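Local atomic coordinates of excinuclease ABC, subunit A. (Deinococcus radiodurans, PDB entry 2VF7), a protein that probably takes part in recognising damaged DNA during excision repair, as an ATP-binding, zinc-containing UvrA protein of the ABC superfamily. Residues L123-Q134 / E298-I309; M793-D804 / S831-L841. The protein carries 1 engineered substitution. One frame throughout, in Å; residues are numbered along the deposited sequence.

Contact 1 of 2, residues L123-Q134 / E298-I309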
loop_
_atom_site.group_PDB
_atom_site.type_symbol
_atom_site.label_atom_id
_atom_site.label_comp_id
_atom_site.label_asym_id
_atom_site.label_seq_id
_atom_site.Cartn_x
_atom_site.Cartn_y
_atom_site.Cartn_z
ATOM N N LEU A 123 28.108 -11.721 -4.950
ATOM C CA LEU A 123 29.214 -12.450 -5.589
ATOM C C LEU A 123 30.526 -11.671 -5.518
ATOM O O LEU A 123 31.595 -12.261 -5.393
ATOM C CB LEU A 123 28.874 -12.796 -7.044
ATOM C CG LEU A 123 29.918 -13.511 -7.913
ATOM C CD1 LEU A 123 29.255 -14.526 -8.825
ATOM C CD2 LEU A 123 30.740 -12.520 -8.725
ATOM N N TYR A 124 30.432 -10.351 -5.626
ATOM C CA TYR A 124 31.589 -9.472 -5.503
ATOM C C TYR A 124 31.975 -9.293 -4.037
ATOM O O TYR A 124 33.151 -9.098 -3.715
ATOM C CB TYR A 124 31.302 -8.119 -6.161
ATOM C CG TYR A 124 31.633 -8.060 -7.640
ATOM C CD1 TYR A 124 30.784 -8.639 -8.599
ATOM C CD2 TYR A 124 32.792 -7.424 -8.085
ATOM C CE1 TYR A 124 31.091 -8.585 -9.966
ATOM C CE2 TYR A 124 33.106 -7.364 -9.445
ATOM C CZ TYR A 124 32.253 -7.944 -10.376
ATOM O OH TYR A 124 32.573 -7.874 -11.707
ATOM N N SER A 125 30.972 -9.382 -3.162
ATOM C CA SER A 125 31.157 -9.253 -1.716
ATOM C C SER A 125 31.830 -10.470 -1.072
ATOM O O SER A 125 32.502 -10.334 -0.046
ATOM C CB SER A 125 29.811 -8.987 -1.033
ATOM O OG SER A 125 29.990 -8.692 0.342
ATOM N N ARG A 126 31.653 -11.646 -1.676
ATOM C CA ARG A 126 32.119 -12.904 -1.083
ATOM C C ARG A 126 33.190 -13.655 -1.883
ATOM O O ARG A 126 34.017 -14.354 -1.287
ATOM C CB ARG A 126 30.940 -13.844 -0.808
ATOM C CG ARG A 126 29.923 -13.321 0.193
ATOM C CD ARG A 126 28.669 -14.197 0.204
ATOM N NE ARG A 126 27.472 -13.468 0.638
ATOM C CZ ARG A 126 26.269 -14.018 0.811
ATOM N NH1 ARG A 126 26.079 -15.314 0.597
ATOM N NH2 ARG A 126 25.249 -13.269 1.208
ATOM N N ALA A 127 33.183 -13.517 -3.210
ATOM C CA ALA A 127 34.039 -14.351 -4.069
ATOM C C ALA A 127 34.873 -13.596 -5.120
ATOM O O ALA A 127 35.465 -14.215 -6.011
ATOM C CB ALA A 127 33.200 -15.439 -4.731
ATOM N N GLY A 128 34.924 -12.269 -5.003
ATOM C CA GLY A 128 35.652 -11.419 -5.951
ATOM C C GLY A 128 37.099 -11.127 -5.573
ATOM O O GLY A 128 37.508 -11.311 -4.419
ATOM N N ASP A 129 37.866 -10.650 -6.553
ATOM C CA ASP A 129 39.307 -10.441 -6.397
ATOM C C ASP A 129 39.683 -9.053 -5.870
ATOM O O ASP A 129 39.872 -8.102 -6.636
ATOM C CB ASP A 129 40.042 -10.758 -7.704
ATOM C CG ASP A 129 39.860 -12.219 -8.131
ATOM O OD1 ASP A 129 40.622 -13.093 -7.615
ATOM O OD2 ASP A 129 38.946 -12.494 -8.965
ATOM N N TYR A 130 39.793 -8.965 -4.546
ATOM C CA TYR A 130 40.271 -7.774 -3.843
ATOM C C TYR A 130 41.759 -7.474 -4.114
ATOM O O TYR A 130 42.538 -8.399 -4.415
ATOM C CB TYR A 130 40.089 -7.970 -2.334
ATOM C CG TYR A 130 38.666 -7.896 -1.841
ATOM C CD1 TYR A 130 37.722 -8.864 -2.204
ATOM C CD2 TYR A 130 38.267 -6.868 -0.983
ATOM C CE1 TYR A 130 36.409 -8.797 -1.743
ATOM C CE2 TYR A 130 36.959 -6.788 -0.513
ATOM C CZ TYR A 130 36.035 -7.753 -0.896
ATOM O OH TYR A 130 34.742 -7.678 -0.431
ATOM N N PRO A 131 42.159 -6.183 -4.006
ATOM C CA PRO A 131 43.564 -5.765 -3.944
ATOM C C PRO A 131 44.411 -6.608 -2.968
ATOM O O PRO A 131 43.854 -7.416 -2.215
ATOM C CB PRO A 131 43.453 -4.322 -3.445
ATOM C CG PRO A 131 42.211 -3.845 -4.042
ATOM C CD PRO A 131 41.261 -5.011 -3.977
ATOM N N PRO A 132 45.753 -6.414 -2.967
ATOM C CA PRO A 132 46.674 -7.211 -2.142
ATOM C C PRO A 132 46.148 -7.516 -0.734
ATOM O O PRO A 132 46.267 -8.653 -0.268
ATOM C CB PRO A 132 47.939 -6.332 -2.074
ATOM C CG PRO A 132 47.574 -5.018 -2.783
ATOM C CD PRO A 132 46.494 -5.398 -3.735
ATOM N N GLY A 133 45.574 -6.506 -0.076
ATOM C CA GLY A 133 44.914 -6.670 1.218
ATOM C C GLY A 133 44.020 -5.480 1.510
ATOM O O GLY A 133 44.496 -4.468 2.018
ATOM N N GLN A 134 42.727 -5.603 1.186
ATOM C CA GLN A 134 41.771 -4.485 1.305
ATOM C C GLN A 134 40.684 -4.655 2.388
ATOM O O GLN A 134 40.103 -3.664 2.845
ATOM C CB GLN A 134 41.117 -4.181 -0.048
ATOM C CG GLN A 134 40.608 -2.745 -0.177
ATOM C CD GLN A 134 39.236 -2.644 -0.824
ATOM O OE1 GLN A 134 38.302 -2.091 -0.237
ATOM N NE2 GLN A 134 39.107 -3.174 -2.037
ATOM N N GLU A 298 36.763 2.079 -3.667
ATOM C CA GLU A 298 37.172 0.880 -2.946
ATOM C C GLU A 298 36.332 -0.340 -3.334
ATOM O O GLU A 298 36.838 -1.465 -3.389
ATOM C CB GLU A 298 37.195 1.129 -1.428
ATOM C CG GLU A 298 35.985 1.866 -0.845
ATOM C CD GLU A 298 35.215 1.030 0.172
ATOM O OE1 GLU A 298 35.719 -0.047 0.574
ATOM O OE2 GLU A 298 34.111 1.460 0.581
ATOM N N ALA A 299 35.054 -0.109 -3.621
ATOM C CA ALA A 299 34.190 -1.129 -4.216
ATOM C C ALA A 299 34.569 -1.375 -5.681
ATOM O O ALA A 299 34.274 -2.435 -6.238
ATOM C CB ALA A 299 32.725 -0.720 -4.100
ATOM N N LEU A 300 35.234 -0.390 -6.284
ATOM C CA LEU A 300 35.629 -0.422 -7.693
ATOM C C LEU A 300 36.956 -1.155 -7.891
ATOM O O LEU A 300 37.297 -1.559 -9.010
ATOM C CB LEU A 300 35.716 1.010 -8.234
ATOM C CG LEU A 300 35.621 1.328 -9.733
ATOM C CD1 LEU A 300 35.121 2.751 -9.912
ATOM C CD2 LEU A 300 36.967 1.156 -10.450
ATOM N N ASN A 301 37.703 -1.329 -6.802
ATOM C CA ASN A 301 38.949 -2.113 -6.832
ATOM C C ASN A 301 38.708 -3.618 -6.880
ATOM O O ASN A 301 39.523 -4.367 -7.434
ATOM C CB ASN A 301 39.838 -1.762 -5.643
ATOM C CG ASN A 301 40.297 -0.319 -5.663
ATOM O OD1 ASN A 301 40.449 0.293 -6.723
ATOM N ND2 ASN A 301 40.518 0.238 -4.482
ATOM N N VAL A 302 37.587 -4.047 -6.296
ATOM C CA VAL A 302 37.174 -5.455 -6.279
ATOM C C VAL A 302 36.710 -5.895 -7.668
ATOM O O VAL A 302 35.715 -5.393 -8.184
ATOM C CB VAL A 302 36.044 -5.705 -5.247
ATOM C CG1 VAL A 302 35.787 -7.207 -5.075
ATOM C CG2 VAL A 302 36.374 -5.043 -3.901
ATOM N N THR A 303 37.429 -6.845 -8.256
ATOM C CA THR A 303 37.232 -7.222 -9.654
ATOM C C THR A 303 36.588 -8.623 -9.810
ATOM O O THR A 303 36.335 -9.309 -8.814
ATOM C CB THR A 303 38.590 -7.106 -10.434
ATOM O OG1 THR A 303 38.349 -6.799 -11.813
ATOM C CG2 THR A 303 39.448 -8.383 -10.316
ATOM N N PHE A 304 36.298 -9.016 -11.053
ATOM C CA PHE A 304 35.932 -10.392 -11.409
ATOM C C PHE A 304 36.115 -10.606 -12.911
ATOM O O PHE A 304 35.632 -9.810 -13.717
ATOM C CB PHE A 304 34.499 -10.731 -10.989
ATOM C CG PHE A 304 34.129 -12.184 -11.187
ATOM C CD1 PHE A 304 34.303 -13.106 -10.161
ATOM C CD2 PHE A 304 33.592 -12.629 -12.397
ATOM C CE1 PHE A 304 33.958 -14.443 -10.339
ATOM C CE2 PHE A 304 33.250 -13.968 -12.581
ATOM C CZ PHE A 304 33.431 -14.871 -11.552
ATOM N N ALA A 305 36.809 -11.689 -13.271
ATOM C CA ALA A 305 37.232 -11.978 -14.656
ATOM C C ALA A 305 37.988 -10.809 -15.314
ATOM O O ALA A 305 38.123 -10.752 -16.545
ATOM C CB ALA A 305 36.038 -12.427 -15.515
ATOM N N GLY A 306 38.484 -9.892 -14.478
ATOM C CA GLY A 306 39.172 -8.686 -14.938
ATOM C C GLY A 306 38.324 -7.425 -14.894
ATOM O O GLY A 306 38.774 -6.362 -15.331
ATOM N N LEU A 307 37.106 -7.539 -14.352
ATOM C CA LEU A 307 36.106 -6.466 -14.407
ATOM C C LEU A 307 35.479 -6.142 -13.054
ATOM O O LEU A 307 35.136 -7.045 -12.297
ATOM C CB LEU A 307 34.988 -6.835 -15.383
ATOM C CG LEU A 307 35.339 -7.414 -16.755
ATOM C CD1 LEU A 307 34.189 -8.249 -17.261
ATOM C CD2 LEU A 307 35.702 -6.332 -17.758
ATOM N N ASP A 308 35.333 -4.850 -12.761
ATOM C CA ASP A 308 34.527 -4.388 -11.630
ATOM C C ASP A 308 33.038 -4.437 -12.027
ATOM O O ASP A 308 32.733 -4.588 -13.212
ATOM C CB ASP A 308 34.933 -2.966 -11.229
ATOM C CG ASP A 308 34.835 -1.977 -12.390
ATOM O OD1 ASP A 308 33.794 -1.309 -12.514
ATOM O OD2 ASP A 308 35.791 -1.886 -13.192
ATOM N N ILE A 309 32.124 -4.314 -11.055
ATOM C CA ILE A 309 30.677 -4.500 -11.311
ATOM C C ILE A 309 30.150 -3.749 -12.540
ATOM O O ILE A 309 29.398 -4.300 -13.345
ATOM C CB ILE A 309 29.789 -4.125 -10.096
ATOM C CG1 ILE A 309 30.376 -2.932 -9.339
ATOM C CG2 ILE A 309 29.584 -5.316 -9.183
ATOM C CD1 ILE A 309 29.474 -2.382 -8.249
#

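Contact 2 of 2, residues M793-D804 / S831-L841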
loop_
_atom_site.group_PDB
_atom_site.type_symbol
_atom_site.label_atom_id
_atom_site.label_comp_id
_atom_site.label_asym_id
_atom_site.label_seq_id
_atom_site.Cartn_x
_atom_site.Cartn_y
_atom_site.Cartn_z
ATOM N N MET A 793 4.473 -12.584 -40.959
ATOM C CA MET A 793 4.673 -12.962 -42.334
ATOM C C MET A 793 3.460 -12.695 -43.199
ATOM O O MET A 793 3.583 -12.621 -44.408
ATOM C CB MET A 793 5.105 -14.428 -42.406
ATOM C CG MET A 793 6.421 -14.729 -41.661
ATOM S SD MET A 793 7.823 -13.674 -42.119
ATOM C CE MET A 793 8.629 -13.380 -40.541
ATOM N N GLN A 794 2.297 -12.534 -42.570
ATOM C CA GLN A 794 1.055 -12.142 -43.259
ATOM C C GLN A 794 1.260 -10.814 -43.985
ATOM O O GLN A 794 0.888 -10.668 -45.143
ATOM C CB GLN A 794 -0.121 -12.026 -42.255
ATOM C CG GLN A 794 -1.508 -11.711 -42.882
ATOM C CD GLN A 794 -2.580 -11.315 -41.844
ATOM O OE1 GLN A 794 -2.264 -10.923 -40.708
ATOM N NE2 GLN A 794 -3.851 -11.400 -42.241
ATOM N N VAL A 795 1.868 -9.868 -43.278
ATOM C CA VAL A 795 2.114 -8.524 -43.778
ATOM C C VAL A 795 3.343 -8.456 -44.676
ATOM O O VAL A 795 3.357 -7.723 -45.663
ATOM C CB VAL A 795 2.280 -7.534 -42.600
ATOM C CG1 VAL A 795 2.869 -6.209 -43.080
ATOM C CG2 VAL A 795 0.944 -7.304 -41.925
ATOM N N VAL A 796 4.371 -9.213 -44.317
ATOM C CA VAL A 796 5.616 -9.295 -45.088
ATOM C C VAL A 796 5.388 -9.933 -46.469
ATOM O O VAL A 796 6.084 -9.627 -47.426
ATOM C CB VAL A 796 6.705 -10.039 -44.272
ATOM C CG1 VAL A 796 8.013 -10.208 -45.062
ATOM C CG2 VAL A 796 6.974 -9.286 -42.990
ATOM N N ALA A 797 4.381 -10.793 -46.555
ATOM C CA ALA A 797 4.010 -11.478 -47.774
ATOM C C ALA A 797 3.300 -10.571 -48.798
ATOM O O ALA A 797 3.198 -10.921 -49.973
ATOM C CB ALA A 797 3.152 -12.685 -47.435
ATOM N N ALA A 798 2.798 -9.422 -48.358
ATOM C CA ALA A 798 2.169 -8.465 -49.278
ATOM C C ALA A 798 2.963 -7.163 -49.458
ATOM O O ALA A 798 2.453 -6.188 -50.013
ATOM C CB ALA A 798 0.745 -8.177 -48.858
ATOM N N SER A 799 4.219 -7.152 -49.012
ATOM C CA SER A 799 5.140 -6.054 -49.315
ATOM C C SER A 799 5.528 -6.083 -50.785
ATOM O O SER A 799 5.145 -7.007 -51.506
ATOM C CB SER A 799 6.389 -6.179 -48.459
ATOM O OG SER A 799 6.021 -6.149 -47.098
ATOM N N ASP A 800 6.277 -5.066 -51.225
ATOM C CA ASP A 800 6.887 -5.034 -52.573
ATOM C C ASP A 800 8.380 -5.382 -52.547
ATOM O O ASP A 800 8.940 -5.809 -53.563
ATOM C CB ASP A 800 6.699 -3.660 -53.215
ATOM C CG ASP A 800 5.244 -3.257 -53.327
ATOM O OD1 ASP A 800 4.526 -3.921 -54.099
ATOM O OD2 ASP A 800 4.813 -2.287 -52.657
ATOM N N TRP A 801 9.006 -5.175 -51.384
ATOM C CA TRP A 801 10.425 -5.459 -51.131
ATOM C C TRP A 801 10.612 -5.915 -49.668
ATOM O O TRP A 801 9.720 -5.692 -48.842
ATOM C CB TRP A 801 11.256 -4.209 -51.422
ATOM C CG TRP A 801 12.734 -4.442 -51.545
ATOM C CD1 TRP A 801 13.672 -4.224 -50.581
ATOM C CD2 TRP A 801 13.446 -4.929 -52.695
ATOM N NE1 TRP A 801 14.911 -4.540 -51.041
ATOM C CE2 TRP A 801 14.814 -4.975 -52.343
ATOM C CE3 TRP A 801 13.064 -5.324 -53.990
ATOM C CZ2 TRP A 801 15.810 -5.413 -53.237
ATOM C CZ3 TRP A 801 14.057 -5.754 -54.883
ATOM C CH2 TRP A 801 15.409 -5.803 -54.495
ATOM N N VAL A 802 11.736 -6.571 -49.353
ATOM C CA VAL A 802 12.020 -7.077 -47.989
ATOM C C VAL A 802 13.507 -6.987 -47.627
ATOM O O VAL A 802 14.367 -7.320 -48.437
ATOM C CB VAL A 802 11.536 -8.556 -47.764
ATOM C CG1 VAL A 802 11.927 -9.056 -46.376
ATOM C CG2 VAL A 802 10.027 -8.706 -47.965
ATOM N N LEU A 803 13.791 -6.543 -46.404
ATOM C CA LEU A 803 15.155 -6.482 -45.863
ATOM C C LEU A 803 15.305 -7.374 -44.627
ATOM O O LEU A 803 14.819 -7.044 -43.542
ATOM C CB LEU A 803 15.530 -5.036 -45.499
ATOM C CG LEU A 803 16.316 -4.139 -46.470
ATOM C CD1 LEU A 803 15.578 -3.892 -47.770
ATOM C CD2 LEU A 803 16.587 -2.811 -45.797
ATOM N N ASP A 804 15.975 -8.502 -44.792
ATOM C CA ASP A 804 16.180 -9.420 -43.681
ATOM C C ASP A 804 17.462 -9.045 -42.955
ATOM O O ASP A 804 18.533 -9.020 -43.545
ATOM C CB ASP A 804 16.241 -10.870 -44.168
ATOM C CG ASP A 804 16.020 -11.858 -43.058
ATOM O OD1 ASP A 804 15.050 -11.678 -42.304
ATOM O OD2 ASP A 804 16.787 -12.833 -42.936
ATOM N N SER A 831 19.081 -17.465 -44.076
ATOM C CA SER A 831 17.988 -16.635 -43.563
ATOM C C SER A 831 17.138 -17.488 -42.644
ATOM O O SER A 831 16.838 -18.650 -42.955
ATOM C CB SER A 831 17.123 -16.105 -44.707
ATOM O OG SER A 831 16.205 -15.132 -44.256
ATOM N N VAL A 832 16.774 -16.937 -41.498
ATOM C CA VAL A 832 15.955 -17.671 -40.554
ATOM C C VAL A 832 14.453 -17.388 -40.782
ATOM O O VAL A 832 13.602 -18.220 -40.444
ATOM C CB VAL A 832 16.461 -17.448 -39.081
ATOM C CG1 VAL A 832 15.332 -17.213 -38.115
ATOM C CG2 VAL A 832 17.334 -18.646 -38.617
ATOM N N THR A 833 14.139 -16.236 -41.380
ATOM C CA THR A 833 12.769 -15.929 -41.758
ATOM C C THR A 833 12.310 -16.572 -43.066
ATOM O O THR A 833 11.110 -16.742 -43.265
ATOM C CB THR A 833 12.478 -14.397 -41.838
ATOM O OG1 THR A 833 12.169 -14.031 -43.189
ATOM C CG2 THR A 833 13.626 -13.562 -41.292
ATOM N N ALA A 834 13.254 -16.922 -43.950
ATOM C CA ALA A 834 12.931 -17.480 -45.272
ATOM C C ALA A 834 11.876 -18.575 -45.229
ATOM O O ALA A 834 10.802 -18.385 -45.798
ATOM C CB ALA A 834 14.177 -17.959 -45.999
ATOM N N PRO A 835 12.156 -19.710 -44.536
ATOM C CA PRO A 835 11.155 -20.782 -44.455
ATOM C C PRO A 835 9.746 -20.323 -44.045
ATOM O O PRO A 835 8.767 -20.806 -44.607
ATOM C CB PRO A 835 11.738 -21.739 -43.405
ATOM C CG PRO A 835 12.893 -21.005 -42.779
ATOM C CD PRO A 835 13.387 -20.080 -43.812
ATOM N N TYR A 836 9.661 -19.410 -43.082
ATOM C CA TYR A 836 8.385 -18.885 -42.563
ATOM C C TYR A 836 7.673 -17.944 -43.541
ATOM O O TYR A 836 6.441 -17.939 -43.617
ATOM C CB TYR A 836 8.602 -18.178 -41.206
ATOM C CG TYR A 836 9.055 -19.129 -40.125
ATOM C CD1 TYR A 836 10.393 -19.209 -39.758
ATOM C CD2 TYR A 836 8.136 -19.985 -39.487
ATOM C CE1 TYR A 836 10.813 -20.100 -38.781
ATOM C CE2 TYR A 836 8.540 -20.868 -38.502
ATOM C CZ TYR A 836 9.887 -20.929 -38.154
ATOM O OH TYR A 836 10.314 -21.836 -37.187
ATOM N N LEU A 837 8.452 -17.142 -44.266
ATOM C CA LEU A 837 7.924 -16.320 -45.349
ATOM C C LEU A 837 7.351 -17.243 -46.423
ATOM O O LEU A 837 6.256 -17.012 -46.919
ATOM C CB LEU A 837 9.015 -15.421 -45.947
ATOM C CG LEU A 837 8.719 -13.958 -46.335
ATOM C CD1 LEU A 837 9.782 -13.447 -47.262
ATOM C CD2 LEU A 837 7.336 -13.708 -46.941
ATOM N N ARG A 838 8.097 -18.294 -46.752
ATOM C CA ARG A 838 7.693 -19.312 -47.733
ATOM C C ARG A 838 6.361 -20.013 -47.395
ATOM O O ARG A 838 5.516 -20.177 -48.263
ATOM C CB ARG A 838 8.825 -20.323 -47.879
ATOM C CG ARG A 838 8.723 -21.285 -49.025
ATOM C CD ARG A 838 9.732 -22.436 -48.821
ATOM N NE ARG A 838 11.094 -21.933 -48.602
ATOM C CZ ARG A 838 11.968 -22.444 -47.738
ATOM N NH1 ARG A 838 11.644 -23.490 -46.982
ATOM N NH2 ARG A 838 13.186 -21.902 -47.649
ATOM N N ALA A 839 6.181 -20.422 -46.138
ATOM C CA ALA A 839 4.908 -20.978 -45.662
ATOM C C ALA A 839 3.731 -19.997 -45.812
ATOM O O ALA A 839 2.609 -20.413 -46.121
ATOM C CB ALA A 839 5.040 -21.443 -44.218
ATOM N N ALA A 840 4.007 -18.708 -45.581
ATOM C CA ALA A 840 3.073 -17.582 -45.778
ATOM C C ALA A 840 2.693 -17.332 -47.234
ATOM O O ALA A 840 1.580 -16.908 -47.531
ATOM C CB ALA A 840 3.674 -16.323 -45.212
ATOM N N LEU A 841 3.632 -17.585 -48.141
ATOM C CA LEU A 841 3.424 -17.326 -49.556
ATOM C C LEU A 841 2.684 -18.464 -50.234
ATOM O O LEU A 841 3.000 -19.650 -50.050
ATOM C CB LEU A 841 4.753 -17.042 -50.261
ATOM C CG LEU A 841 5.417 -15.682 -50.026
ATOM C CD1 LEU A 841 6.900 -15.805 -50.207
ATOM C CD2 LEU A 841 4.870 -14.639 -50.973
#

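Contact 1 of 2, residues L123-Q134 / E298-I309
Tyr124 lies at the junction of the two segments, and Ile309 covers one face of its ring. The CG2 methyl of Ile309 stands almost on the ring normal, 11° off it and 3.6 Å from the centroid, a CH-pi contact for which the branch at CB supplies the methyl. Val302 O lies at the ring edge, and the hydroxyl continues past it to donate to Leu307 O, with Tyr124 OH 2.8 Å from that oxygen. Phe304 N reaches the same carbonyl from the opposite face of its plane, so Leu307 O is gripped twice. A tyrosine is apt here: its flat ring offers a face to Ile309 while its hydroxyl ties down the type I' turn Phe304-Leu307. Thr303, just before this turn, pairs with Asp129 in a single antiparallel hydrogen-bonded bridge, Asp129 N to Thr303 O 3.0 Å and Thr303 N to Asp129 O 3.2 Å, which joins the chain leaving helix 116-127 to the loop ahead of helix 309-314. Gly128 fits beside the bridge because a CB there would press on Thr303 O and Val302 CG1. Phe304, its CG swung anti to the backbone N (chi1 -173°), directs its ring toward Leu123, whose CD2 sits over one face, offset toward the rim and 4.2 Å from the centroid. On the other flank the forked end of Val302 lies on one face of the Tyr130 ring, CG2 over its centre, 3.9 Å from the centroid, and CG1 over the CD1-CE1 side. Tyr130 OH is held by Val137 N. Farther along, Pro131 CG rests on Asn301 CB at 3.5 Å, and the bent Gln134 side chain sends NE2 to Glu298 O, 3.1 Å away, at an N-H...O angle of 136°, the oxygen lying off the Gln134 amide plane.

Contact 2 of 2, residues M793-D804 / S831-L841
Asp804 and Ser831 supply the polar link, Ser831 OG donating to Asp804 OD2 at 2.7 Å from well above the carboxylate plane, 61° out of it. A chi1 of -162° turns the Asp804 carboxylate away from the backbone N and out toward the turn that opens helix 834-840. The same serine oxygen accepts a weak capping bond from Ala834 N, so a small hydroxyl serves both strand and helix start. Alongside, Met793 lies across that helix: its CB meets Ala840 CB at 3.7 Å, CG touches Tyr836 O, and SD reaches Leu837 CG at 4.3 Å, a flexible chain following an uneven surface. Val796 CG1 abuts Leu837 CG at 4.0 Å, and Ala797 CB packs on Ala840 CB at 4.3 Å, where two alanines let the backbones draw near. Helix 793-796 and strand 801-805 belong to the ABC ATPase core, the helix lying on the crossover between parallel strands 785-789 and 801-805, which flank strand 525-529, the one that runs into the P-loop. Helix 834-840 packs on this crossover near the chain end. In the second shell, Thr529 of that central strand hydrogen-bonds Asp804 OD1 through OG1, and Val796 also touches Ser527 and Thr529. With an alanine here instead of Asp804, the hydroxyls of Ser831 and Thr529 would probably lose their shared partner, and the serine would be set free to turn. Thr833 OG1 is buried with no partner in the model; its CG2 sits implausibly close to Asp804 OD1, leaving both groups doubtfully placed.

How the contacts relate
Contact 1 closes before contact 2 opens along the chain; their centres are 49 Å apart and their nearest atoms about 29 Å, so they do not touch. In contact 1 the side chain of Glu298 is about 12 Å from a bound zinc ion. In contact 2 the side chain of Asp804 is about 10 Å from a bound ADP and about 7 Å from that of Lys536, which binds it. All four cysteines of that zinc site lie between 123-134 and 298-309, as does the UvrA DNA-binding region, so contact 1 brings together the two chain ends of that excursion, whereas 793-804 is part of the nucleotide-binding core, against which 831-841 packs.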